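Local coordinates for aftrax (Archaeoglobus fulgidus, PDB 3ZC0), which forms an octameric, Trax-like C3PO assembly that binds and cleaves duplex RNA with the help of magnesium, at residues R10-E15 against R67-I72; E83-I88 against A109-G114; A117-L122 against E143-I148. The protein carries 1 engineered substitution. All blocks are in the same frame, centred on the assembly; numbering follows the deposited sequence.

Interaction 1: residues R10-E15 against R67-I72; sequences RKRLEE and REYPEI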
loop_
_atom_site.group_PDB
_atom_site.type_symbol
_atom_site.label_atom_id
_atom_site.label_comp_id
_atom_site.label_asym_id
_atom_site.label_seq_id
_atom_site.Cartn_x
_atom_site.Cartn_y
_atom_site.Cartn_z
ATOM N N ARG E 10 18.503 -32.170 -1.804
ATOM C CA ARG E 10 18.711 -31.862 -3.218
ATOM C C ARG E 10 17.701 -32.597 -4.100
ATOM O O ARG E 10 17.101 -31.996 -5.006
ATOM C CB ARG E 10 20.154 -32.152 -3.646
ATOM C CG ARG E 10 20.401 -32.030 -5.136
ATOM C CD ARG E 10 21.887 -31.890 -5.458
ATOM N NE ARG E 10 22.309 -30.486 -5.470
ATOM C CZ ARG E 10 22.099 -29.639 -6.483
ATOM N NH1 ARG E 10 21.465 -30.041 -7.579
ATOM N NH2 ARG E 10 22.512 -28.378 -6.403
ATOM N N LYS E 11 17.472 -33.876 -3.798
ATOM C CA LYS E 11 16.545 -34.692 -4.586
ATOM C C LYS E 11 15.103 -34.155 -4.552
ATOM O O LYS E 11 14.511 -33.825 -5.589
ATOM C CB LYS E 11 16.604 -36.154 -4.137
ATOM N N ARG E 12 14.548 -34.056 -3.352
ATOM C CA ARG E 12 13.189 -33.562 -3.175
ATOM C C ARG E 12 13.040 -32.183 -3.779
ATOM O O ARG E 12 12.052 -31.908 -4.450
ATOM C CB ARG E 12 12.821 -33.492 -1.694
ATOM C CG ARG E 12 11.402 -33.026 -1.445
ATOM C CD ARG E 12 10.418 -33.894 -2.200
ATOM N NE ARG E 12 9.050 -33.678 -1.750
ATOM C CZ ARG E 12 8.025 -34.431 -2.126
ATOM N NH1 ARG E 12 8.233 -35.442 -2.956
ATOM N NH2 ARG E 12 6.802 -34.179 -1.677
ATOM N N LEU E 13 14.025 -31.322 -3.532
ATOM C CA LEU E 13 14.024 -29.966 -4.060
ATOM C C LEU E 13 13.922 -29.963 -5.599
ATOM O O LEU E 13 13.128 -29.211 -6.170
ATOM C CB LEU E 13 15.264 -29.221 -3.573
ATOM C CG LEU E 13 15.090 -27.974 -2.704
ATOM C CD1 LEU E 13 13.704 -27.855 -2.135
ATOM C CD2 LEU E 13 16.097 -28.021 -1.594
ATOM N N GLU E 14 14.696 -30.824 -6.264
ATOM C CA GLU E 14 14.663 -30.883 -7.728
ATOM C C GLU E 14 13.299 -31.332 -8.231
ATOM O O GLU E 14 12.698 -30.732 -9.150
ATOM C CB GLU E 14 15.767 -31.798 -8.243
ATOM C CG GLU E 14 17.122 -31.117 -8.230
ATOM C CD GLU E 14 18.256 -32.049 -8.561
ATOM O OE1 GLU E 14 18.006 -33.270 -8.681
ATOM O OE2 GLU E 14 19.396 -31.552 -8.695
ATOM N N GLU E 15 12.810 -32.384 -7.595
ATOM C CA GLU E 15 11.468 -32.866 -7.851
ATOM C C GLU E 15 10.416 -31.739 -7.718
ATOM O O GLU E 15 9.550 -31.568 -8.585
ATOM C CB GLU E 15 11.180 -34.005 -6.880
ATOM C CG GLU E 15 10.263 -35.080 -7.388
ATOM C CD GLU E 15 10.411 -36.340 -6.574
ATOM O OE1 GLU E 15 11.241 -36.331 -5.626
ATOM O OE2 GLU E 15 9.707 -37.328 -6.882
ATOM N N ARG E 67 -1.191 -33.878 -5.896
ATOM C CA ARG E 67 -1.456 -33.858 -4.464
ATOM C C ARG E 67 -0.307 -34.591 -3.752
ATOM O O ARG E 67 -0.127 -34.494 -2.542
ATOM C CB ARG E 67 -2.845 -34.436 -4.133
ATOM C CG ARG E 67 -3.268 -34.270 -2.652
ATOM C CD ARG E 67 -4.773 -34.042 -2.457
ATOM N NE ARG E 67 -5.600 -35.182 -2.862
ATOM C CZ ARG E 67 -6.396 -35.197 -3.934
ATOM N NH1 ARG E 67 -6.478 -34.129 -4.719
ATOM N NH2 ARG E 67 -7.113 -36.278 -4.220
ATOM N N GLU E 68 0.493 -35.298 -4.536
ATOM C CA GLU E 68 1.706 -35.935 -4.041
ATOM C C GLU E 68 2.686 -34.920 -3.436
ATOM O O GLU E 68 3.608 -35.275 -2.710
ATOM C CB GLU E 68 2.384 -36.677 -5.197
ATOM C CG GLU E 68 3.673 -37.379 -4.825
ATOM C CD GLU E 68 4.445 -37.850 -6.031
ATOM O OE1 GLU E 68 3.802 -38.214 -7.044
ATOM O OE2 GLU E 68 5.697 -37.847 -5.960
ATOM N N TYR E 69 2.483 -33.646 -3.737
ATOM C CA TYR E 69 3.419 -32.624 -3.314
ATOM C C TYR E 69 2.758 -31.585 -2.421
ATOM O O TYR E 69 2.653 -30.423 -2.794
ATOM C CB TYR E 69 3.982 -31.938 -4.544
ATOM C CG TYR E 69 4.671 -32.871 -5.514
ATOM C CD1 TYR E 69 5.810 -33.576 -5.145
ATOM C CD2 TYR E 69 4.199 -33.018 -6.814
ATOM C CE1 TYR E 69 6.456 -34.410 -6.046
ATOM C CE2 TYR E 69 4.833 -33.848 -7.716
ATOM C CZ TYR E 69 5.961 -34.545 -7.331
ATOM O OH TYR E 69 6.600 -35.376 -8.230
ATOM N N PRO E 70 2.333 -31.991 -1.219
ATOM C CA PRO E 70 1.516 -31.103 -0.393
ATOM C C PRO E 70 2.312 -29.895 0.108
ATOM O O PRO E 70 1.704 -28.945 0.603
ATOM C CB PRO E 70 1.104 -32.001 0.777
ATOM C CG PRO E 70 1.488 -33.378 0.389
ATOM C CD PRO E 70 2.668 -33.224 -0.496
ATOM N N GLU E 71 3.639 -29.928 -0.016
ATOM C CA GLU E 71 4.446 -28.746 0.257
ATOM C C GLU E 71 4.052 -27.583 -0.660
ATOM O O GLU E 71 4.206 -26.430 -0.269
ATOM C CB GLU E 71 5.942 -29.022 0.063
ATOM C CG GLU E 71 6.543 -30.063 0.968
ATOM C CD GLU E 71 6.821 -31.353 0.232
ATOM O OE1 GLU E 71 5.899 -31.848 -0.463
ATOM O OE2 GLU E 71 7.961 -31.864 0.339
ATOM N N ILE E 72 3.578 -27.878 -1.875
ATOM C CA ILE E 72 3.191 -26.824 -2.811
ATOM C C ILE E 72 1.771 -26.884 -3.364
ATOM O O ILE E 72 1.281 -25.891 -3.905
ATOM C CB ILE E 72 4.129 -26.733 -4.031
ATOM C CG1 ILE E 72 3.907 -27.901 -4.970
ATOM C CG2 ILE E 72 5.568 -26.629 -3.608
ATOM C CD1 ILE E 72 4.647 -27.748 -6.273
#
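R12 and E71 meet tip to tip, and their salt bridge is the main polar link between helix segment 10-15 and the irregular segment 67-72. The guanidinium grips the carboxylate side-on with two nitrogens: R12 NE donates to E71 OE2 at 3.0 Å, and R12 NH2 donates to E71 OE1 at 2.8 Å. OE1 is met on its syn lone pair, whereas OE2 is approached on the syn side but 20° out of the carboxylate plane. The two flat groups are nearly coplanar, and the side-on approach gives each oxygen its own N-H. The R12 chain leaves the helix with CG anti to the backbone N and bends at chi2 (55°), which turns CD before the guanidinium reaches the loop.

Aromatic packing adds to this ionic pair. The edge of the Y69 ring lies over one face of the guanidinium, with Y69 CD1 3.7 Å from R12 NH2 and the planes 53° apart; this is oblique contact, not a parallel stack. E15 CG lies 3.8 Å from Y69 OH, the two side chains crossing at about a right angle.

One charge pair is unfavourable: E15 OE2 and E68 OE2 are 4.1 Å apart, a proximity that R12, whose NH1 lies near E68 OE2 without touching it, may partly offset. An alanine in place of R12 would probably leave the E71 carboxylate without its mate in this contact and the rim of Y69 without the guanidinium beside it.

The contact lies at the surface, where the loop between helices 46-64 and 73-94 meets the N-terminal part of helix 6-42. Y69 also packs on L16 and A19 of that long helix, and P70 touches F74 of a second subunit.

Interaction 2: residues E83-I88 against A109-G114; sequences ELVEAI and AAFLNG. With MG (magnesium ion), chain U.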
loop_
_atom_site.group_PDB
_atom_site.type_symbol
_atom_site.label_atom_id
_atom_site.label_comp_id
_atom_site.label_asym_id
_atom_site.label_seq_id
_atom_site.Cartn_x
_atom_site.Cartn_y
_atom_site.Cartn_z
ATOM N N GLU E 83 -11.941 -20.544 -9.556
ATOM C CA GLU E 83 -12.540 -20.229 -10.875
ATOM C C GLU E 83 -13.334 -21.399 -11.478
ATOM O O GLU E 83 -14.335 -21.203 -12.186
ATOM C CB GLU E 83 -11.486 -19.768 -11.889
ATOM C CG GLU E 83 -10.706 -18.531 -11.485
ATOM C CD GLU E 83 -11.306 -17.234 -12.020
ATOM O OE1 GLU E 83 -12.516 -17.201 -12.369
ATOM O OE2 GLU E 83 -10.548 -16.238 -12.088
ATOM N N LEU E 84 -12.873 -22.615 -11.206
ATOM C CA LEU E 84 -13.563 -23.795 -11.693
ATOM C C LEU E 84 -14.898 -23.942 -10.980
ATOM O O LEU E 84 -15.936 -24.161 -11.624
ATOM C CB LEU E 84 -12.710 -25.028 -11.464
ATOM C CG LEU E 84 -13.208 -26.314 -12.099
ATOM C CD1 LEU E 84 -13.829 -26.043 -13.470
ATOM C CD2 LEU E 84 -12.016 -27.233 -12.222
ATOM N N VAL E 85 -14.882 -23.810 -9.656
ATOM C CA VAL E 85 -16.137 -23.802 -8.914
ATOM C C VAL E 85 -17.066 -22.702 -9.436
ATOM O O VAL E 85 -18.238 -22.970 -9.693
ATOM C CB VAL E 85 -15.948 -23.672 -7.390
ATOM C CG1 VAL E 85 -17.296 -23.630 -6.703
ATOM C CG2 VAL E 85 -15.130 -24.826 -6.844
ATOM N N GLU E 86 -16.546 -21.485 -9.622
ATOM C CA GLU E 86 -17.374 -20.376 -10.106
ATOM C C GLU E 86 -18.094 -20.759 -11.403
ATOM O O GLU E 86 -19.331 -20.669 -11.496
ATOM C CB GLU E 86 -16.531 -19.102 -10.310
ATOM C CG GLU E 86 -17.304 -17.840 -10.806
ATOM C CD GLU E 86 -16.379 -16.688 -11.196
ATOM O OE1 GLU E 86 -15.148 -16.861 -11.125
ATOM O OE2 GLU E 86 -16.867 -15.603 -11.580
ATOM N N ALA E 87 -17.314 -21.206 -12.387
ATOM C CA ALA E 87 -17.850 -21.614 -13.695
ATOM C C ALA E 87 -18.910 -22.709 -13.601
ATOM O O ALA E 87 -19.942 -22.649 -14.293
ATOM C CB ALA E 87 -16.713 -22.072 -14.613
ATOM N N ILE E 88 -18.653 -23.703 -12.745
ATOM C CA ILE E 88 -19.613 -24.785 -12.563
ATOM C C ILE E 88 -20.904 -24.304 -11.906
ATOM O O ILE E 88 -21.991 -24.515 -12.436
ATOM C CB ILE E 88 -19.060 -25.937 -11.735
ATOM C CG1 ILE E 88 -17.981 -26.695 -12.514
ATOM C CG2 ILE E 88 -20.201 -26.871 -11.367
ATOM C CD1 ILE E 88 -17.005 -27.430 -11.625
ATOM N N ALA E 109 -12.391 -23.643 1.029
ATOM C CA ALA E 109 -12.359 -22.220 0.702
ATOM C C ALA E 109 -12.539 -21.921 -0.782
ATOM O O ALA E 109 -13.120 -20.896 -1.124
ATOM C CB ALA E 109 -11.090 -21.576 1.221
ATOM N N ALA E 110 -12.052 -22.799 -1.663
ATOM C CA ALA E 110 -12.231 -22.596 -3.103
ATOM C C ALA E 110 -13.677 -22.809 -3.530
ATOM O O ALA E 110 -14.150 -22.233 -4.512
ATOM C CB ALA E 110 -11.326 -23.513 -3.893
ATOM N N PHE E 111 -14.366 -23.663 -2.792
ATOM C CA PHE E 111 -15.749 -24.006 -3.058
ATOM C C PHE E 111 -16.563 -22.786 -2.692
ATOM O O PHE E 111 -17.257 -22.198 -3.536
ATOM C CB PHE E 111 -16.117 -25.179 -2.146
ATOM C CG PHE E 111 -17.475 -25.761 -2.393
ATOM C CD1 PHE E 111 -17.687 -26.614 -3.466
ATOM C CD2 PHE E 111 -18.529 -25.493 -1.529
ATOM C CE1 PHE E 111 -18.924 -27.166 -3.698
ATOM C CE2 PHE E 111 -19.774 -26.033 -1.755
ATOM C CZ PHE E 111 -19.973 -26.871 -2.846
ATOM N N LEU E 112 -16.442 -22.397 -1.422
ATOM C CA LEU E 112 -17.172 -21.250 -0.874
ATOM C C LEU E 112 -16.944 -19.959 -1.683
ATOM O O LEU E 112 -17.907 -19.257 -2.062
ATOM C CB LEU E 112 -16.792 -21.042 0.599
ATOM C CG LEU E 112 -17.603 -21.779 1.670
ATOM C CD1 LEU E 112 -18.116 -23.119 1.179
ATOM C CD2 LEU E 112 -16.758 -21.956 2.913
ATOM N N ASN E 113 -15.668 -19.670 -1.951
ATOM C CA ASN E 113 -15.266 -18.512 -2.743
ATOM C C ASN E 113 -15.792 -18.588 -4.173
ATOM O O ASN E 113 -16.206 -17.581 -4.736
ATOM C CB ASN E 113 -13.741 -18.377 -2.790
ATOM C CG ASN E 113 -13.173 -17.629 -1.602
ATOM O OD1 ASN E 113 -13.902 -17.001 -0.832
ATOM N ND2 ASN E 113 -11.852 -17.677 -1.461
ATOM N N GLY E 114 -15.745 -19.778 -4.767
ATOM C CA GLY E 114 -16.262 -19.973 -6.108
ATOM C C GLY E 114 -17.734 -19.624 -6.209
ATOM O O GLY E 114 -18.153 -18.943 -7.156
HETATM MG MG MG U . -16.096 -13.777 -12.462
HETATM O O HOH W 1 -17.497 -13.013 -11.163
#
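V85 and E86 carry the contact of helix 73-94 with helix 108-132, a close helix-helix packing inside the all-helical Translin fold. The axes of segments 83-88 and 109-114 approach to 7.7 Å at a signed crossing angle of -44°.

V85 points toward the other helix and works against its backbone. With CG1 anti to the backbone N (chi1 178°), this methyl comes 3.5 Å from F111 O and also meets G114 CA, while CG2 lies 3.6 Å from A110 O. The F111 ring contributes less, its CD1 being 4.4 Å from V85 CG1. G114 permits this proximity: a CB at G114 would point toward segment 83-88 and come too close to V85 CB, and the CA atoms of E86 and G114 are only 4.2 Å apart.

E86, next in sequence, has two roles. Its CA makes a CA-H...O contact with G114 O, while its side chain, extended beyond CG, leads away from segment 109-114 to the metal site. E121 and an RNA phosphate bind the same magnesium ion, so this glutamate joins the helix packing to the nucleic acid site. E86 OE2 ligates magnesium at 2.2 Å, and OE1 of the same carboxylate stays 3.5 Å from the ion.

Interaction 3: residues A117-L122 against E143-I148; sequences AAVGEL and EVMEKI. Engineered in segment 117-122: A117 (natural residue Asp). With MG (magnesium ion), chain U.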
loop_
_atom_site.group_PDB
_atom_site.type_symbol
_atom_site.label_atom_id
_atom_site.label_comp_id
_atom_site.label_asym_id
_atom_site.label_seq_id
_atom_site.Cartn_x
_atom_site.Cartn_y
_atom_site.Cartn_z
ATOM N N ALA E 117 -18.254 -15.876 -5.765
ATOM C CA ALA E 117 -17.863 -15.313 -7.045
ATOM C C ALA E 117 -18.972 -15.417 -8.072
ATOM O O ALA E 117 -19.209 -14.472 -8.841
ATOM C CB ALA E 117 -16.633 -16.027 -7.566
ATOM N N ALA E 118 -19.624 -16.579 -8.116
ATOM C CA ALA E 118 -20.654 -16.827 -9.132
ATOM C C ALA E 118 -21.830 -15.864 -8.999
ATOM O O ALA E 118 -22.465 -15.523 -10.016
ATOM C CB ALA E 118 -21.130 -18.281 -9.108
ATOM N N VAL E 119 -22.104 -15.419 -7.763
ATOM C CA VAL E 119 -23.119 -14.364 -7.568
ATOM C C VAL E 119 -23.084 -13.184 -8.573
ATOM O O VAL E 119 -24.127 -12.769 -9.098
ATOM C CB VAL E 119 -23.107 -13.799 -6.150
ATOM C CG1 VAL E 119 -24.263 -12.797 -5.973
ATOM C CG2 VAL E 119 -23.242 -14.932 -5.159
ATOM N N GLY E 120 -21.890 -12.661 -8.848
ATOM C CA GLY E 120 -21.727 -11.555 -9.783
ATOM C C GLY E 120 -22.029 -11.916 -11.219
ATOM O O GLY E 120 -22.582 -11.085 -11.966
ATOM N N GLU E 121 -21.672 -13.145 -11.610
ATOM C CA GLU E 121 -21.949 -13.588 -12.974
ATOM C C GLU E 121 -23.460 -13.711 -13.103
ATOM O O GLU E 121 -24.057 -13.364 -14.135
ATOM C CB GLU E 121 -21.268 -14.921 -13.289
ATOM C CG GLU E 121 -19.772 -14.945 -13.047
ATOM C CD GLU E 121 -18.999 -13.969 -13.923
ATOM O OE1 GLU E 121 -19.590 -13.427 -14.886
ATOM O OE2 GLU E 121 -17.797 -13.734 -13.639
ATOM N N LEU E 122 -24.077 -14.192 -12.028
ATOM C CA LEU E 122 -25.519 -14.253 -11.978
ATOM C C LEU E 122 -26.101 -12.853 -12.161
ATOM O O LEU E 122 -27.057 -12.673 -12.919
ATOM C CB LEU E 122 -25.995 -14.909 -10.681
ATOM C CG LEU E 122 -25.802 -16.429 -10.684
ATOM C CD1 LEU E 122 -26.204 -17.050 -9.368
ATOM C CD2 LEU E 122 -26.599 -17.041 -11.818
ATOM N N GLU E 143 -33.393 -15.127 -6.950
ATOM C CA GLU E 143 -33.667 -16.094 -5.885
ATOM C C GLU E 143 -32.414 -16.889 -5.553
ATOM O O GLU E 143 -32.017 -16.934 -4.383
ATOM C CB GLU E 143 -34.840 -17.020 -6.241
ATOM C CG GLU E 143 -36.221 -16.335 -6.233
ATOM C CD GLU E 143 -37.372 -17.262 -6.657
ATOM O OE1 GLU E 143 -37.140 -18.478 -6.858
ATOM O OE2 GLU E 143 -38.516 -16.768 -6.788
ATOM N N VAL E 144 -31.780 -17.489 -6.569
ATOM C CA VAL E 144 -30.513 -18.210 -6.340
ATOM C C VAL E 144 -29.434 -17.316 -5.706
ATOM O O VAL E 144 -28.843 -17.701 -4.698
ATOM C CB VAL E 144 -29.980 -19.037 -7.588
ATOM C CG1 VAL E 144 -30.533 -18.518 -8.869
ATOM C CG2 VAL E 144 -28.450 -19.083 -7.633
ATOM N N MET E 145 -29.220 -16.124 -6.271
ATOM C CA MET E 145 -28.275 -15.141 -5.727
ATOM C C MET E 145 -28.466 -14.970 -4.239
ATOM O O MET E 145 -27.537 -15.180 -3.440
ATOM C CB MET E 145 -28.433 -13.787 -6.429
ATOM C CG MET E 145 -27.859 -13.786 -7.849
ATOM S SD MET E 145 -28.185 -12.310 -8.835
ATOM C CE MET E 145 -27.567 -11.050 -7.700
ATOM N N GLU E 146 -29.686 -14.607 -3.872
ATOM C CA GLU E 146 -30.060 -14.489 -2.475
ATOM C C GLU E 146 -29.766 -15.772 -1.678
ATOM O O GLU E 146 -29.305 -15.696 -0.537
ATOM C CB GLU E 146 -31.540 -14.120 -2.364
ATOM C CG GLU E 146 -31.869 -12.657 -2.603
ATOM C CD GLU E 146 -31.593 -11.775 -1.390
ATOM O OE1 GLU E 146 -30.875 -12.221 -0.461
ATOM O OE2 GLU E 146 -32.105 -10.632 -1.362
ATOM N N LYS E 147 -30.022 -16.941 -2.277
ATOM C CA LYS E 147 -29.818 -18.216 -1.587
ATOM C C LYS E 147 -28.356 -18.382 -1.229
ATOM O O LYS E 147 -28.014 -18.555 -0.063
ATOM C CB LYS E 147 -30.276 -19.398 -2.438
ATOM N N ILE E 148 -27.501 -18.320 -2.245
ATOM C CA ILE E 148 -26.061 -18.388 -2.074
ATOM C C ILE E 148 -25.597 -17.416 -1.008
ATOM O O ILE E 148 -24.831 -17.790 -0.125
ATOM C CB ILE E 148 -25.326 -18.060 -3.372
ATOM C CG1 ILE E 148 -25.691 -19.053 -4.474
ATOM C CG2 ILE E 148 -23.835 -18.102 -3.158
ATOM C CD1 ILE E 148 -25.170 -18.652 -5.865
HETATM MG MG MG U . -16.096 -13.777 -12.462
HETATM O O HOH W 1 -17.497 -13.013 -11.163
#
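L122 and M145 both set CG anti to the carbonyl carbon (chi1 -75° and -74°), and their side chains slide past each other in opposite directions. The torsion of M145 puts its CG 3.6 Å from L122 CB, which also lies close to M145 SD. The bend of M145 at chi3 places CE 4.1 Å from V119 CG1.

The other methyl groups extend this apolar seam. L122 CD1 touches V144 CG2 at 3.5 Å, the two side chains crossing at about a right angle, and reaches I148 CD1 at 4.0 Å. V119 CG2 meets I148 CG2 at 3.8 Å. The segments run nearly antiparallel, 163° apart, with axes 9.7 Å from one another, a separation bridged by side chains.

E121 faces another way: its OE2 binds magnesium at 2.1 Å, and its OE1 is held by R124 and H42. Water 1, also a metal ligand, donates to the carbonyl of A117, an engineered residue that is aspartate in the natural protein.

The contact thus joins helix 108-132 to helix 135-153. Helix 166-187 packs beside it through A173 on V119 and I177 on M145, while F90 and A93 of helix 73-94 lie against L122.

Interaction 1 is a surface contact held chiefly by charge, whereas interactions 2 and 3 are buried and have no salt bridge across their segments. The last two share helix 108-132: its 109-114 segment packs on helix 73-94, and its 117-122 segment on helix 135-153. Their packing styles differ, with valine methyls against backbone at a short axis distance in interaction 2, and side chain against side chain across a wider one in interaction 3. They meet at magnesium, where E86 OE2 and E121 OE2 come within 2.9 Å of each other. Interaction 1 lies apart, its centre 26 Å from that of interaction 2 and 38 Å from that of interaction 3.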